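Local coordinates for protein D-alanyl-D-alanine carboxypeptidase DacB2 (Mycobacterium tuberculosis H37Rv, PDB 4RYE) that acts as a serine-type D,D-carboxypeptidase on pentapeptides in vitro and probably cleaves the terminal D-Ala-D-Ala of peptidoglycan stem peptides, at residues Gln8-Val13 and Trp256-Leu260; Asp17-Trp23 and Pro244-Gln249. One frame throughout, in Å; residues are numbered along the deposited sequence.

How the contacts relate
The modelled chain starts at residue 6 and runs as a long irregular lead before strand 22-27, and both contacts pin this lead to helix 246-259, the last helix of the chain. Contact 1 comes first, closing a loop of 242 residues between Val-13 and Trp-256 at the C-terminal end of that helix. Contact 2 follows almost at once, where residues 17-23 enter the sheet and meet the helix's N-terminal end; its 220-residue loop is nested inside that of contact 1. The lead thus travels from one end of the helix to the other, with contact centres about 17 Å apart, and is tied to this last helix beside the six-stranded antiparallel sheet.

Contact 1 (Gln8-Val13 and Trp256-Leu260); sequences QPAGSV and WGFAL
Residues 8-13 form an irregular loop with a type II beta turn from Pro-9 to Ser-12; Trp-256 lies near the C-terminal end of helix 246-259, and Leu-260 is non-helical, with polyproline-II-like angles (phi/psi -66/136). Gly-11 takes the turn's positive phi (88°), where a CB would jam against the preceding carbonyl. The nearest CA pairs are Ser-12 to Leu-260 (7.1 Å) and Val-13 to Trp-256 (7.7 Å). Trp-256, chi1 t and chi2 90°, reaches out from the helix with the edge of its indole, and NE1 donates to Val-13 O at 2.7 Å (N-H...O 143°). Gln-8, chi1 p and chi2 t, folds back along its own loop: its NE2 gives hydrogen bonds to Ser-12 OG (2.7 Å) and to the same Val-13 O (2.8 Å), a carbonyl thereby shared by amide and indole. Ser-12 N closes the turn on Pro-9 O (3.1 Å), and Ser-12 OG, chi1 p, donates to the same Pro-9 O at 2.7 Å. Around the indole edge, Pro-9 CD lies 3.8 Å from Trp-256 CH2 and Ser-12 OG 3.6 Å from Trp-256 CZ2. The CA-to-CB bond of Leu-260 points sideways, but chi1 t and chi2 p bring CD1 to 3.8 Å from Ser-12 CB. This indole-to-carbonyl bond, flanked by proline and leucine contacts, joins the N-terminal loop to the helix at the surface, away from the active site; Trp-256 and Leu-260 also rest on Leu-34 of strand 32-37, and Gln-8 touches Ala-35 of that strand.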
loop_
_atom_site.group_PDB
_atom_site.type_symbol
_atom_site.label_atom_id
_atom_site.label_comp_id
_atom_site.label_asym_id
_atom_site.label_seq_id
_atom_site.Cartn_x
_atom_site.Cartn_y
_atom_site.Cartn_z
ATOM N N GLN A 8 -7.387 18.439 -13.490
ATOM C CA GLN A 8 -8.015 17.395 -14.292
ATOM C C GLN A 8 -8.129 17.950 -15.711
ATOM O O GLN A 8 -7.961 19.153 -15.902
ATOM C CB GLN A 8 -9.377 17.000 -13.707
ATOM C CG GLN A 8 -10.351 18.138 -13.507
ATOM C CD GLN A 8 -11.658 17.651 -12.923
ATOM O OE1 GLN A 8 -11.915 17.805 -11.727
ATOM N NE2 GLN A 8 -12.483 17.033 -13.760
ATOM N N PRO A 9 -8.372 17.081 -16.712
ATOM C CA PRO A 9 -8.395 17.580 -18.099
ATOM C C PRO A 9 -9.552 18.543 -18.358
ATOM O O PRO A 9 -10.643 18.343 -17.825
ATOM C CB PRO A 9 -8.596 16.305 -18.933
ATOM C CG PRO A 9 -8.132 15.168 -18.036
ATOM C CD PRO A 9 -8.511 15.614 -16.645
ATOM N N ALA A 10 -9.314 19.561 -19.183
ATOM C CA ALA A 10 -10.346 20.521 -19.550
ATOM C C ALA A 10 -11.602 19.818 -20.078
ATOM O O ALA A 10 -11.521 18.935 -20.934
ATOM C CB ALA A 10 -9.809 21.478 -20.593
ATOM N N GLY A 11 -12.763 20.208 -19.563
ATOM C CA GLY A 11 -14.018 19.684 -20.071
ATOM C C GLY A 11 -14.468 18.398 -19.403
ATOM O O GLY A 11 -15.597 17.958 -19.610
ATOM N N SER A 12 -13.595 17.786 -18.610
ATOM C CA SER A 12 -13.964 16.561 -17.910
ATOM C C SER A 12 -14.966 16.835 -16.783
ATOM O O SER A 12 -15.098 17.967 -16.306
ATOM C CB SER A 12 -12.727 15.811 -17.381
ATOM O OG SER A 12 -12.004 16.548 -16.411
ATOM N N VAL A 13 -15.679 15.789 -16.376
ATOM C CA VAL A 13 -16.641 15.887 -15.292
ATOM C C VAL A 13 -15.915 16.287 -14.015
ATOM O O VAL A 13 -14.901 15.680 -13.663
ATOM C CB VAL A 13 -17.346 14.534 -15.079
ATOM C CG1 VAL A 13 -18.046 14.496 -13.731
ATOM C CG2 VAL A 13 -18.325 14.262 -16.226
ATOM N N TRP A 256 -14.668 7.792 -11.986
ATOM C CA TRP A 256 -14.349 8.974 -12.781
ATOM C C TRP A 256 -13.279 8.655 -13.828
ATOM O O TRP A 256 -13.392 9.064 -14.985
ATOM C CB TRP A 256 -13.897 10.130 -11.888
ATOM C CG TRP A 256 -13.536 11.369 -12.673
ATOM C CD1 TRP A 256 -14.367 12.398 -13.024
ATOM C CD2 TRP A 256 -12.249 11.687 -13.215
ATOM N NE1 TRP A 256 -13.669 13.335 -13.746
ATOM C CE2 TRP A 256 -12.370 12.918 -13.881
ATOM C CE3 TRP A 256 -11.008 11.044 -13.204
ATOM C CZ2 TRP A 256 -11.284 13.526 -14.533
ATOM C CZ3 TRP A 256 -9.936 11.650 -13.849
ATOM C CH2 TRP A 256 -10.081 12.872 -14.501
ATOM N N GLY A 257 -12.256 7.914 -13.420
ATOM C CA GLY A 257 -11.173 7.551 -14.316
ATOM C C GLY A 257 -11.617 6.638 -15.450
ATOM O O GLY A 257 -11.145 6.758 -16.581
ATOM N N PHE A 258 -12.509 5.704 -15.147
ATOM C CA PHE A 258 -12.962 4.749 -16.155
ATOM C C PHE A 258 -13.904 5.404 -17.144
ATOM O O PHE A 258 -14.024 4.965 -18.289
ATOM C CB PHE A 258 -13.612 3.516 -15.493
ATOM C CG PHE A 258 -12.620 2.599 -14.838
ATOM C CD1 PHE A 258 -11.499 2.163 -15.530
ATOM C CD2 PHE A 258 -12.787 2.193 -13.515
ATOM C CE1 PHE A 258 -10.571 1.321 -14.917
ATOM C CE2 PHE A 258 -11.865 1.359 -12.901
ATOM C CZ PHE A 258 -10.750 0.928 -13.602
ATOM N N ALA A 259 -14.578 6.459 -16.695
ATOM C CA ALA A 259 -15.513 7.170 -17.543
ATOM C C ALA A 259 -14.797 8.199 -18.423
ATOM O O ALA A 259 -15.352 8.664 -19.418
ATOM C CB ALA A 259 -16.592 7.840 -16.698
ATOM N N LEU A 260 -13.561 8.534 -18.063
ATOM C CA LEU A 260 -12.796 9.563 -18.774
ATOM C C LEU A 260 -12.457 9.132 -20.201
ATOM O O LEU A 260 -12.075 7.990 -20.442
ATOM C CB LEU A 260 -11.503 9.891 -18.011
ATOM C CG LEU A 260 -10.653 11.064 -18.513
ATOM C CD1 LEU A 260 -11.405 12.396 -18.371
ATOM C CD2 LEU A 260 -9.310 11.109 -17.766
#

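Contact 2 (Asp17-Trp23 and Pro244-Gln249)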
loop_
_atom_site.group_PDB
_atom_site.type_symbol
_atom_site.label_atom_id
_atom_site.label_comp_id
_atom_site.label_asym_id
_atom_site.label_seq_id
_atom_site.Cartn_x
_atom_site.Cartn_y
_atom_site.Cartn_z
ATOM N N ASP A 17 -15.877 16.259 -4.256
ATOM C CA ASP A 17 -15.010 16.474 -3.103
ATOM C C ASP A 17 -14.914 15.193 -2.274
ATOM O O ASP A 17 -15.836 14.371 -2.275
ATOM C CB ASP A 17 -15.524 17.631 -2.239
ATOM C CG ASP A 17 -15.592 18.951 -2.999
ATOM O OD1 ASP A 17 -14.979 19.059 -4.084
ATOM O OD2 ASP A 17 -16.260 19.887 -2.501
ATOM N N GLY A 18 -13.798 15.026 -1.571
ATOM C CA GLY A 18 -13.595 13.854 -0.735
ATOM C C GLY A 18 -12.647 14.143 0.413
ATOM O O GLY A 18 -12.044 15.216 0.465
ATOM N N PRO A 19 -12.512 13.188 1.345
ATOM C CA PRO A 19 -11.696 13.381 2.550
ATOM C C PRO A 19 -10.194 13.476 2.285
ATOM O O PRO A 19 -9.497 14.116 3.074
ATOM C CB PRO A 19 -12.003 12.130 3.385
ATOM C CG PRO A 19 -12.495 11.113 2.394
ATOM C CD PRO A 19 -13.267 11.924 1.393
ATOM N N ALA A 20 -9.699 12.844 1.223
ATOM C CA ALA A 20 -8.256 12.843 0.949
ATOM C C ALA A 20 -7.766 14.237 0.567
ATOM O O ALA A 20 -8.334 14.869 -0.317
ATOM C CB ALA A 20 -7.911 11.841 -0.161
ATOM N N GLN A 21 -6.711 14.721 1.221
ATOM C CA GLN A 21 -6.202 16.054 0.890
ATOM C C GLN A 21 -5.231 16.062 -0.301
ATOM O O GLN A 21 -5.086 17.087 -0.961
ATOM C CB GLN A 21 -5.610 16.760 2.117
ATOM C CG GLN A 21 -6.672 17.172 3.139
ATOM C CD GLN A 21 -7.731 18.068 2.536
ATOM O OE1 GLN A 21 -7.490 19.251 2.296
ATOM N NE2 GLN A 21 -8.908 17.506 2.268
ATOM N N THR A 22 -4.561 14.939 -0.563
ATOM C CA THR A 22 -3.835 14.776 -1.825
ATOM C C THR A 22 -4.219 13.443 -2.434
ATOM O O THR A 22 -4.539 12.512 -1.713
ATOM C CB THR A 22 -2.296 14.789 -1.664
ATOM O OG1 THR A 22 -1.859 13.513 -1.184
ATOM C CG2 THR A 22 -1.838 15.921 -0.711
ATOM N N TRP A 23 -4.188 13.353 -3.757
ATOM C CA TRP A 23 -4.530 12.107 -4.435
ATOM C C TRP A 23 -4.085 12.187 -5.888
ATOM O O TRP A 23 -3.737 13.270 -6.382
ATOM C CB TRP A 23 -6.041 11.797 -4.327
ATOM C CG TRP A 23 -6.948 12.950 -4.718
ATOM C CD1 TRP A 23 -7.561 13.837 -3.875
ATOM C CD2 TRP A 23 -7.342 13.326 -6.045
ATOM N NE1 TRP A 23 -8.298 14.741 -4.594
ATOM C CE2 TRP A 23 -8.177 14.452 -5.930
ATOM C CE3 TRP A 23 -7.058 12.822 -7.318
ATOM C CZ2 TRP A 23 -8.739 15.086 -7.043
ATOM C CZ3 TRP A 23 -7.612 13.455 -8.426
ATOM C CH2 TRP A 23 -8.438 14.572 -8.280
ATOM N N PRO A 244 -18.202 11.501 2.639
ATOM C CA PRO A 244 -17.736 10.281 1.969
ATOM C C PRO A 244 -16.636 9.616 2.787
ATOM O O PRO A 244 -15.838 10.323 3.407
ATOM C CB PRO A 244 -17.153 10.801 0.650
ATOM C CG PRO A 244 -17.792 12.155 0.443
ATOM C CD PRO A 244 -17.990 12.710 1.823
ATOM N N THR A 245 -16.609 8.285 2.802
ATOM C CA THR A 245 -15.534 7.535 3.445
ATOM C C THR A 245 -14.392 7.372 2.466
ATOM O O THR A 245 -14.505 7.756 1.302
ATOM C CB THR A 245 -15.996 6.124 3.837
ATOM O OG1 THR A 245 -16.304 5.386 2.646
ATOM C CG2 THR A 245 -17.222 6.187 4.735
ATOM N N TYR A 246 -13.286 6.787 2.913
ATOM C CA TYR A 246 -12.186 6.558 1.997
ATOM C C TYR A 246 -12.598 5.551 0.925
ATOM O O TYR A 246 -12.148 5.641 -0.217
ATOM C CB TYR A 246 -10.919 6.110 2.743
ATOM C CG TYR A 246 -9.804 7.142 2.716
ATOM C CD1 TYR A 246 -10.070 8.492 2.938
ATOM C CD2 TYR A 246 -8.486 6.768 2.483
ATOM C CE1 TYR A 246 -9.052 9.442 2.914
ATOM C CE2 TYR A 246 -7.461 7.711 2.462
ATOM C CZ TYR A 246 -7.751 9.043 2.675
ATOM O OH TYR A 246 -6.739 9.986 2.655
ATOM N N TRP A 247 -13.465 4.607 1.278
ATOM C CA TRP A 247 -13.903 3.609 0.301
ATOM C C TRP A 247 -14.760 4.269 -0.769
ATOM O O TRP A 247 -14.678 3.905 -1.950
ATOM C CB TRP A 247 -14.688 2.459 0.957
ATOM C CG TRP A 247 -13.951 1.717 2.052
ATOM C CD1 TRP A 247 -14.387 1.507 3.330
ATOM C CD2 TRP A 247 -12.658 1.091 1.962
ATOM N NE1 TRP A 247 -13.447 0.795 4.040
ATOM C CE2 TRP A 247 -12.377 0.527 3.224
ATOM C CE3 TRP A 247 -11.711 0.956 0.941
ATOM C CZ2 TRP A 247 -11.193 -0.167 3.490
ATOM C CZ3 TRP A 247 -10.531 0.267 1.208
ATOM C CH2 TRP A 247 -10.288 -0.287 2.470
ATOM N N ASP A 248 -15.584 5.228 -0.340
ATOM C CA ASP A 248 -16.443 5.998 -1.236
ATOM C C ASP A 248 -15.612 6.787 -2.245
ATOM O O ASP A 248 -15.859 6.722 -3.454
ATOM C CB ASP A 248 -17.348 6.964 -0.444
ATOM C CG ASP A 248 -18.476 6.255 0.294
ATOM O OD1 ASP A 248 -18.926 5.185 -0.170
ATOM O OD2 ASP A 248 -18.924 6.780 1.337
ATOM N N GLN A 249 -14.628 7.532 -1.748
ATOM C CA GLN A 249 -13.829 8.398 -2.606
ATOM C C GLN A 249 -12.967 7.585 -3.568
ATOM O O GLN A 249 -12.738 7.999 -4.700
ATOM C CB GLN A 249 -12.973 9.368 -1.776
ATOM C CG GLN A 249 -11.907 10.110 -2.585
ATOM C CD GLN A 249 -11.296 11.289 -1.831
ATOM O OE1 GLN A 249 -11.020 11.208 -0.633
ATOM N NE2 GLN A 249 -11.100 12.398 -2.534
#
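A capping box starts the C-terminal helix here, and the helix's first turn receives the chain as it enters strand 22-27. Thr-245 is the N-cap: its OG1 accepts from Asp-248 N at 3.1 Å, and Asp-248 OD2 accepts from Thr-245 N, also at 3.1 Å. Gln-249 gives the largest share of this side of the contact, followed by Tyr-246 and Pro-244 in nearly equal parts. Gln-249, extended with chi1 and chi2 both t, crosses to the incoming chain, and its OE1 accepts from Ala-20 N at 2.8 Å (N-H...O 163°), the one hydrogen bond between the segments. At the other end of the amide, Gln-249 NE2 lies 3.4 Å from Gly-18 CA, so close that a CB on residue 18 would collide with it; glycine suits this crossing, where Gly-18 and Gln-249 CA atoms are 5.8 Å apart. In the penicillin-binding-protein fold of this S11 peptidase, which belongs to the beta-lactamase clan, a terminal helix packs on the antiparallel sheet, and Met-234 of strand 228-237 touches Ala-20, Tyr-246 and Gln-249. Just beyond, Gln-21 and Thr-22 form a classic beta bulge opposite Met-235. Pro-19 wedges between Pro-244 and Tyr-246: its CD is 4.1 Å from Pro-244 CB, and its CG meets the edge of the tyrosine ring at CD1, 3.6 Å away. Ala-20 CB packs 4.0 Å from Tyr-246 CZ. The Tyr-246 side chain is about 11 Å from that of Ser-47, the inferred acyl-ester nucleophile.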